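Long-range contact in ZmpA Glycopeptidase (Clostridium perfringens, PDB 6XSX), which probably cleaves glycosylated protein substrates as a zinc-dependent metalloprotease, this chain being its M60 peptidase catalytic module: residues D47-I61 and G113-P125. Numbering follows the deposited sequence.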
ATOM      1  N   ASP A  47       6.518  17.147  -1.344  1.00 18.75           N
ATOM      2  CA  ASP A  47       7.595  17.094  -2.315  1.00 19.13           C
ATOM      3  C   ASP A  47       8.875  17.649  -1.695  1.00 19.30           C
ATOM      4  O   ASP A  47       9.631  18.357  -2.364  1.00 19.42           O
ATOM      5  CB  ASP A  47       7.213  17.853  -3.583  1.00 19.31           C
ATOM      6  CG  ASP A  47       8.139  17.545  -4.741  1.00 20.15           C
ATOM      7  OD1 ASP A  47       8.758  16.455  -4.732  1.00 19.44           O
ATOM      8  OD2 ASP A  47       8.222  18.389  -5.646  1.00 20.57           O
ATOM      9  N   TRP A  48       9.109  17.289  -0.422  1.00 17.55           N
ATOM     10  CA  TRP A  48      10.288  17.698   0.318  1.00 17.75           C
ATOM     11  C   TRP A  48      11.567  17.263  -0.398  1.00 16.96           C
ATOM     12  O   TRP A  48      11.685  16.106  -0.801  1.00 16.18           O
ATOM     13  CB  TRP A  48      10.259  17.111   1.733  1.00 17.19           C
ATOM     14  CG  TRP A  48       9.081  17.527   2.552  1.00 17.83           C
ATOM     15  CD1 TRP A  48       8.179  18.521   2.289  1.00 17.48           C
ATOM     16  CD2 TRP A  48       8.719  16.981   3.823  1.00 17.63           C
ATOM     17  NE1 TRP A  48       7.263  18.608   3.301  1.00 17.78           N
ATOM     18  CE2 TRP A  48       7.573  17.680   4.259  1.00 18.32           C
ATOM     19  CE3 TRP A  48       9.262  15.983   4.632  1.00 18.22           C
ATOM     20  CZ2 TRP A  48       6.940  17.386   5.465  1.00 18.39           C
ATOM     21  CZ3 TRP A  48       8.633  15.688   5.820  1.00 18.49           C
ATOM     22  CH2 TRP A  48       7.492  16.384   6.228  1.00 18.79           C
ATOM     23  N   GLN A  49      12.530  18.195  -0.491  1.00 16.53           N
ATOM     24  CA  GLN A  49      13.809  17.952  -1.153  1.00 17.16           C
ATOM     25  C   GLN A  49      14.953  18.205  -0.175  1.00 17.66           C
ATOM     26  O   GLN A  49      14.828  19.057   0.708  1.00 15.95           O
ATOM     27  CB  GLN A  49      13.929  18.767  -2.439  1.00 17.68           C
ATOM     28  CG  GLN A  49      12.811  18.488  -3.441  1.00 17.07           C
ATOM     29  CD  GLN A  49      12.731  17.042  -3.873  1.00 17.14           C
ATOM     30  OE1 GLN A  49      13.737  16.378  -4.089  1.00 17.83           O
ATOM     31  NE2 GLN A  49      11.519  16.538  -4.018  1.00 17.10           N
ATOM     32  N   PRO A  50      16.055  17.415  -0.273  1.00 18.59           N
ATOM     33  CA  PRO A  50      17.130  17.405   0.725  1.00 17.73           C
ATOM     34  C   PRO A  50      17.938  18.693   0.844  1.00 17.83           C
ATOM     35  O   PRO A  50      18.159  19.379  -0.158  1.00 17.09           O
ATOM     36  CB  PRO A  50      18.098  16.317   0.222  1.00 18.04           C
ATOM     37  CG  PRO A  50      17.788  16.182  -1.261  1.00 18.92           C
ATOM     38  CD  PRO A  50      16.298  16.443  -1.359  1.00 19.56           C
ATOM     39  N   THR A  51      18.353  19.004   2.085  1.00 17.09           N
ATOM     40  CA  THR A  51      19.351  20.031   2.341  1.00 17.42           C
ATOM     41  C   THR A  51      20.546  19.433   3.073  1.00 17.97           C
ATOM     42  O   THR A  51      21.656  19.921   2.911  1.00 18.98           O
ATOM     43  CB  THR A  51      18.809  21.230   3.131  1.00 16.89           C
ATOM     44  OG1 THR A  51      18.757  20.874   4.515  1.00 16.56           O
ATOM     45  CG2 THR A  51      17.464  21.722   2.631  1.00 16.98           C
ATOM     46  N   GLY A  52      20.297  18.414   3.907  1.00 17.93           N
ATOM     47  CA  GLY A  52      21.339  17.783   4.704  1.00 18.07           C
ATOM     48  C   GLY A  52      21.674  18.557   5.982  1.00 19.35           C
ATOM     49  O   GLY A  52      22.659  18.227   6.652  1.00 18.06           O
ATOM     50  N   TYR A  53      20.838  19.555   6.327  1.00 18.36           N
ATOM     51  CA  TYR A  53      21.079  20.386   7.496  1.00 18.88           C
ATOM     52  C   TYR A  53      20.149  20.042   8.656  1.00 19.50           C
ATOM     53  O   TYR A  53      18.947  19.849   8.469  1.00 19.01           O
ATOM     54  CB  TYR A  53      20.917  21.873   7.180  1.00 20.30           C
ATOM     55  CG  TYR A  53      21.978  22.419   6.257  1.00 20.98           C
ATOM     56  CD1 TYR A  53      23.330  22.293   6.562  1.00 22.13           C
ATOM     57  CD2 TYR A  53      21.627  23.052   5.076  1.00 21.20           C
ATOM     58  CE1 TYR A  53      24.308  22.782   5.706  1.00 24.35           C
ATOM     59  CE2 TYR A  53      22.593  23.547   4.212  1.00 22.62           C
ATOM     60  CZ  TYR A  53      23.935  23.404   4.524  1.00 23.69           C
ATOM     61  OH  TYR A  53      24.885  23.895   3.679  1.00 26.68           O
ATOM     62  N   ALA A  54      20.744  20.029   9.856  1.00 18.53           N
ATOM     63  CA  ALA A  54      20.048  19.880  11.122  1.00 19.89           C
ATOM     64  C   ALA A  54      20.074  21.207  11.869  1.00 18.99           C
ATOM     65  O   ALA A  54      21.035  21.963  11.752  1.00 20.27           O
ATOM     66  CB  ALA A  54      20.695  18.798  11.952  1.00 18.19           C
ATOM     67  N   VAL A  55      19.017  21.455  12.649  1.00 17.76           N
ATOM     68  CA  VAL A  55      18.926  22.638  13.489  1.00 17.48           C
ATOM     69  C   VAL A  55      18.296  22.255  14.829  1.00 17.70           C
ATOM     70  O   VAL A  55      17.610  21.236  14.932  1.00 18.13           O
ATOM     71  CB  VAL A  55      18.121  23.757  12.793  1.00 17.15           C
ATOM     72  CG1 VAL A  55      18.912  24.409  11.664  1.00 17.60           C
ATOM     73  CG2 VAL A  55      16.779  23.245  12.279  1.00 17.28           C
ATOM     74  N   LYS A  56      18.550  23.099  15.837  1.00 17.36           N
ATOM     75  CA  LYS A  56      17.903  23.055  17.135  1.00 17.53           C
ATOM     76  C   LYS A  56      16.794  24.100  17.158  1.00 18.42           C
ATOM     77  O   LYS A  56      16.985  25.206  16.656  1.00 17.46           O
ATOM     78  CB  LYS A  56      18.911  23.423  18.232  1.00 17.73           C
ATOM     79  CG  LYS A  56      20.113  22.503  18.344  1.00 17.40           C
ATOM     80  CD  LYS A  56      21.119  22.948  19.379  1.00 18.73           C
ATOM     81  CE  LYS A  56      22.341  22.047  19.382  1.00 19.40           C
ATOM     82  NZ  LYS A  56      23.228  22.323  20.536  1.00 19.08           N
ATOM     83  N   SER A  57      15.651  23.754  17.776  1.00 18.06           N
ATOM     84  CA  SER A  57      14.595  24.727  18.005  1.00 19.02           C
ATOM     85  C   SER A  57      15.187  25.939  18.721  1.00 19.44           C
ATOM     86  O   SER A  57      15.977  25.778  19.643  1.00 19.54           O
ATOM     87  CB  SER A  57      13.432  24.123  18.770  1.00 19.41           C
ATOM     88  OG  SER A  57      12.642  23.284  17.915  1.00 20.60           O
ATOM     89  N   GLY A  58      14.811  27.147  18.281  1.00 19.39           N
ATOM     90  CA  GLY A  58      15.253  28.356  18.960  1.00 21.68           C
ATOM     91  C   GLY A  58      16.603  28.875  18.466  1.00 23.60           C
ATOM     92  O   GLY A  58      17.042  29.940  18.897  1.00 24.83           O
ATOM     93  N   GLN A  59      17.276  28.136  17.573  1.00 23.38           N
ATOM     94  CA  GLN A  59      18.506  28.673  17.005  1.00 22.79           C
ATOM     95  C   GLN A  59      18.168  29.604  15.841  1.00 22.51           C
ATOM     96  O   GLN A  59      17.084  29.535  15.264  1.00 20.48           O
ATOM     97  CB  GLN A  59      19.525  27.579  16.658  1.00 23.38           C
ATOM     98  CG  GLN A  59      19.346  26.919  15.298  1.00 23.58           C
ATOM     99  CD  GLN A  59      20.565  26.124  14.871  1.00 25.58           C
ATOM    100  OE1 GLN A  59      20.733  24.952  15.211  1.00 24.05           O
ATOM    101  NE2 GLN A  59      21.430  26.755  14.090  1.00 24.82           N
ATOM    102  N   VAL A  60      19.124  30.479  15.527  1.00 22.04           N
ATOM    103  CA  VAL A  60      19.047  31.374  14.388  1.00 23.60           C
ATOM    104  C   VAL A  60      19.818  30.737  13.239  1.00 23.24           C
ATOM    105  O   VAL A  60      20.891  30.173  13.442  1.00 25.45           O
ATOM    106  CB  VAL A  60      19.637  32.754  14.743  1.00 25.37           C
ATOM    107  CG1 VAL A  60      19.766  33.658  13.521  1.00 25.11           C
ATOM    108  CG2 VAL A  60      18.857  33.437  15.861  1.00 24.33           C
ATOM    109  N   ILE A  61      19.239  30.818  12.039  1.00 22.46           N
ATOM    110  CA  ILE A  61      19.940  30.494  10.807  1.00 21.52           C
ATOM    111  C   ILE A  61      19.735  31.674   9.864  1.00 21.92           C
ATOM    112  O   ILE A  61      18.799  32.455  10.057  1.00 20.69           O
ATOM    113  CB  ILE A  61      19.423  29.174  10.193  1.00 22.09           C
ATOM    114  CG1 ILE A  61      17.919  29.206   9.900  1.00 21.26           C
ATOM    115  CG2 ILE A  61      19.810  27.984  11.066  1.00 21.06           C
ATOM    116  CD1 ILE A  61      17.452  28.155   8.904  1.00 23.07           C
ATOM    117  N   GLY A 113      11.629  12.412  25.896  1.00 18.32           N
ATOM    118  CA  GLY A 113      13.083  12.433  25.853  1.00 18.97           C
ATOM    119  C   GLY A 113      13.637  12.887  24.503  1.00 19.26           C
ATOM    120  O   GLY A 113      14.823  12.731  24.237  1.00 18.55           O
ATOM    121  N   THR A 114      12.772  13.394  23.619  1.00 20.30           N
ATOM    122  CA  THR A 114      13.246  13.835  22.316  1.00 19.98           C
ATOM    123  C   THR A 114      13.681  15.291  22.418  1.00 20.11           C
ATOM    124  O   THR A 114      12.942  16.123  22.940  1.00 19.29           O
ATOM    125  CB  THR A 114      12.169  13.682  21.234  1.00 21.60           C
ATOM    126  OG1 THR A 114      11.606  12.381  21.391  1.00 20.68           O
ATOM    127  CG2 THR A 114      12.701  13.858  19.826  1.00 19.71           C
ATOM    128  N   ALA A 115      14.880  15.577  21.894  1.00 20.34           N
ATOM    129  CA  ALA A 115      15.391  16.933  21.775  1.00 20.57           C
ATOM    130  C   ALA A 115      14.449  17.771  20.909  1.00 20.58           C
ATOM    131  O   ALA A 115      13.819  17.256  19.985  1.00 21.60           O
ATOM    132  CB  ALA A 115      16.783  16.892  21.192  1.00 20.08           C
ATOM    133  N   LYS A 116      14.347  19.068  21.230  1.00 20.04           N
ATOM    134  CA  LYS A 116      13.610  20.001  20.396  1.00 19.18           C
ATOM    135  C   LYS A 116      14.536  20.399  19.252  1.00 18.80           C
ATOM    136  O   LYS A 116      15.368  21.296  19.390  1.00 19.15           O
ATOM    137  CB  LYS A 116      13.126  21.206  21.214  1.00 19.29           C
ATOM    138  CG  LYS A 116      12.249  20.879  22.415  1.00 20.16           C
ATOM    139  CD  LYS A 116      10.888  20.323  22.031  1.00 21.15           C
ATOM    140  CE  LYS A 116       9.866  20.431  23.148  1.00 22.75           C
ATOM    141  NZ  LYS A 116       9.224  21.771  23.164  1.00 22.06           N
ATOM    142  N   ALA A 117      14.433  19.661  18.144  1.00 18.64           N
ATOM    143  CA  ALA A 117      15.386  19.798  17.055  1.00 17.93           C
ATOM    144  C   ALA A 117      14.920  18.925  15.899  1.00 17.90           C
ATOM    145  O   ALA A 117      14.081  18.039  16.087  1.00 17.96           O
ATOM    146  CB  ALA A 117      16.756  19.367  17.533  1.00 17.94           C
ATOM    147  N   GLY A 118      15.501  19.169  14.720  1.00 17.08           N
ATOM    148  CA  GLY A 118      15.187  18.387  13.535  1.00 16.39           C
ATOM    149  C   GLY A 118      15.997  18.852  12.331  1.00 16.64           C
ATOM    150  O   GLY A 118      17.109  19.348  12.490  1.00 17.22           O
ATOM    151  N   VAL A 119      15.420  18.686  11.134  1.00 17.07           N
ATOM    152  CA  VAL A 119      16.142  18.842   9.882  1.00 17.17           C
ATOM    153  C   VAL A 119      15.371  19.797   8.964  1.00 17.98           C
ATOM    154  O   VAL A 119      14.199  20.100   9.205  1.00 17.78           O
ATOM    155  CB  VAL A 119      16.372  17.474   9.206  1.00 17.74           C
ATOM    156  CG1 VAL A 119      17.168  16.516  10.082  1.00 16.84           C
ATOM    157  CG2 VAL A 119      15.065  16.844   8.753  1.00 16.82           C
ATOM    158  N   LEU A 120      16.060  20.262   7.909  1.00 18.48           N
ATOM    159  CA  LEU A 120      15.499  21.169   6.921  1.00 18.89           C
ATOM    160  C   LEU A 120      15.396  20.444   5.588  1.00 19.21           C
ATOM    161  O   LEU A 120      16.342  19.774   5.170  1.00 17.98           O
ATOM    162  CB  LEU A 120      16.366  22.432   6.758  1.00 18.54           C
ATOM    163  CG  LEU A 120      16.681  23.239   8.022  1.00 18.65           C
ATOM    164  CD1 LEU A 120      17.588  24.410   7.682  1.00 18.98           C
ATOM    165  CD2 LEU A 120      15.415  23.747   8.701  1.00 18.86           C
ATOM    166  N   TYR A 121      14.226  20.610   4.953  1.00 19.49           N
ATOM    167  CA  TYR A 121      13.994  20.278   3.560  1.00 20.33           C
ATOM    168  C   TYR A 121      13.533  21.532   2.816  1.00 21.13           C
ATOM    169  O   TYR A 121      13.112  22.512   3.436  1.00 23.19           O
ATOM    170  CB  TYR A 121      12.915  19.200   3.445  1.00 19.83           C
ATOM    171  CG  TYR A 121      13.083  18.007   4.359  1.00 19.51           C
ATOM    172  CD1 TYR A 121      14.163  17.145   4.225  1.00 18.41           C
ATOM    173  CD2 TYR A 121      12.153  17.735   5.353  1.00 18.47           C
ATOM    174  CE1 TYR A 121      14.322  16.049   5.059  1.00 17.67           C
ATOM    175  CE2 TYR A 121      12.287  16.637   6.191  1.00 17.55           C
ATOM    176  CZ  TYR A 121      13.371  15.790   6.035  1.00 18.00           C
ATOM    177  OH  TYR A 121      13.513  14.719   6.867  1.00 16.69           O
ATOM    178  N   THR A 122      13.613  21.488   1.482  1.00 19.29           N
ATOM    179  CA  THR A 122      13.054  22.551   0.666  1.00 18.55           C
ATOM    180  C   THR A 122      11.752  22.068   0.039  1.00 19.49           C
ATOM    181  O   THR A 122      11.577  20.879  -0.250  1.00 18.25           O
ATOM    182  CB  THR A 122      14.026  23.046  -0.419  1.00 17.44           C
ATOM    183  OG1 THR A 122      14.243  22.013  -1.379  1.00 16.93           O
ATOM    184  CG2 THR A 122      15.366  23.478   0.135  1.00 16.87           C
ATOM    185  N   SER A 123      10.851  23.034  -0.149  1.00 19.59           N
ATOM    186  CA  SER A 123       9.628  22.856  -0.904  1.00 20.52           C
ATOM    187  C   SER A 123       9.551  24.009  -1.896  1.00 21.56           C
ATOM    188  O   SER A 123       9.678  25.168  -1.491  1.00 20.70           O
ATOM    189  CB  SER A 123       8.444  22.854   0.019  1.00 20.12           C
ATOM    190  OG  SER A 123       7.242  22.860  -0.729  1.00 22.24           O
ATOM    191  N   ASN A 124       9.394  23.677  -3.185  1.00 20.56           N
ATOM    192  CA  ASN A 124       9.358  24.694  -4.221  1.00 21.09           C
ATOM    193  C   ASN A 124       8.166  24.434  -5.133  1.00 21.57           C
ATOM    194  O   ASN A 124       8.340  23.985  -6.264  1.00 22.74           O
ATOM    195  CB  ASN A 124      10.656  24.754  -5.028  1.00 21.62           C
ATOM    196  CG  ASN A 124      10.746  26.008  -5.873  1.00 20.75           C
ATOM    197  OD1 ASN A 124      10.192  27.042  -5.505  1.00 20.88           O
ATOM    198  ND2 ASN A 124      11.416  25.918  -7.010  1.00 20.23           N
ATOM    199  N   PRO A 125       6.925  24.719  -4.671  1.00 21.11           N
ATOM    200  CA  PRO A 125       5.719  24.235  -5.348  1.00 21.35           C
ATOM    201  C   PRO A 125       5.225  25.151  -6.472  1.00 21.72           C
ATOM    202  O   PRO A 125       4.057  25.538  -6.505  1.00 23.32           O
ATOM    203  CB  PRO A 125       4.750  24.121  -4.155  1.00 19.98           C
ATOM    204  CG  PRO A 125       5.118  25.323  -3.293  1.00 20.82           C
ATOM    205  CD  PRO A 125       6.618  25.496  -3.460  1.00 19.91           C
TER
HETATM  206  O   HOH W   1       6.486  19.620  -0.382  1.00 24.27           O
HETATM  207  O   HOH W   2       9.789  20.748  -3.816  1.00 26.79           O
HETATM  208  O   HOH W   3      16.695  20.971  -2.009  1.00 20.97           O
HETATM  209  O   HOH W   4      17.691  17.394   4.433  1.00 19.41           O
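Trp-48 and Tyr-121 bring two large rings together near the end of strand 117-123: the planes are nearly parallel, at 13°, yet so far slid that they barely overlap. The six-membered ring of Trp-48 and the Tyr-121 ring have centroids 5.1 Å apart, and Trp-48 CE3 comes obliquely to Tyr-121 CD2 (3.5 Å), with CE2 equally near. At its edge the tyrosine has Gln-49 O, while its hydroxyl bonds to Asp-180. Thr-51 O of its own strand lies over one face of the Tyr-53 ring, toward the rim.

The backbones run antiparallel. Gln-49 and Thr-122 form a hydrogen-bonded pair, with Thr-122 N to Gln-49 O at 2.8 Å; Val-55 and Gly-118 form another. Between them the ladder is disturbed, though Leu-120 N still donates to Tyr-53 O (3.0 Å). Thr-51 OG1, held between backbone N and carbonyl carbon by chi1 of 80°, donates to Leu-120 O (2.7 Å) from above the carbonyl plane and accepts from Tyr-53 N, an ST turn. Water 4 links Gly-52 N to the same carbonyl; glycine suits the turn because its phi is positive.

Leu-120 makes the apolar contact, on the face that carries Val-55. Its CD1 meets Ile-61 CD1 tip to tip (3.9 Å), and its CD2 lies across Val-55 CG2 (3.9 Å); branched side chains suit this buried place, where Val-55 also touches Phe-78 of strand 75-80. Ser-57 N bonds to Lys-116 O, and its OG to Pro-103 O, in the type II turn from Lys-56 to Gln-59. At the third position of the turn, any CB on Gly-58 would jam against the preceding carbonyl O.

The contact thus joins neighbouring strands of a large mixed sheet in the M60 module, where a threonine hydroxyl and a water replace an amide donor to Leu-120 O and keep that carbonyl satisfied.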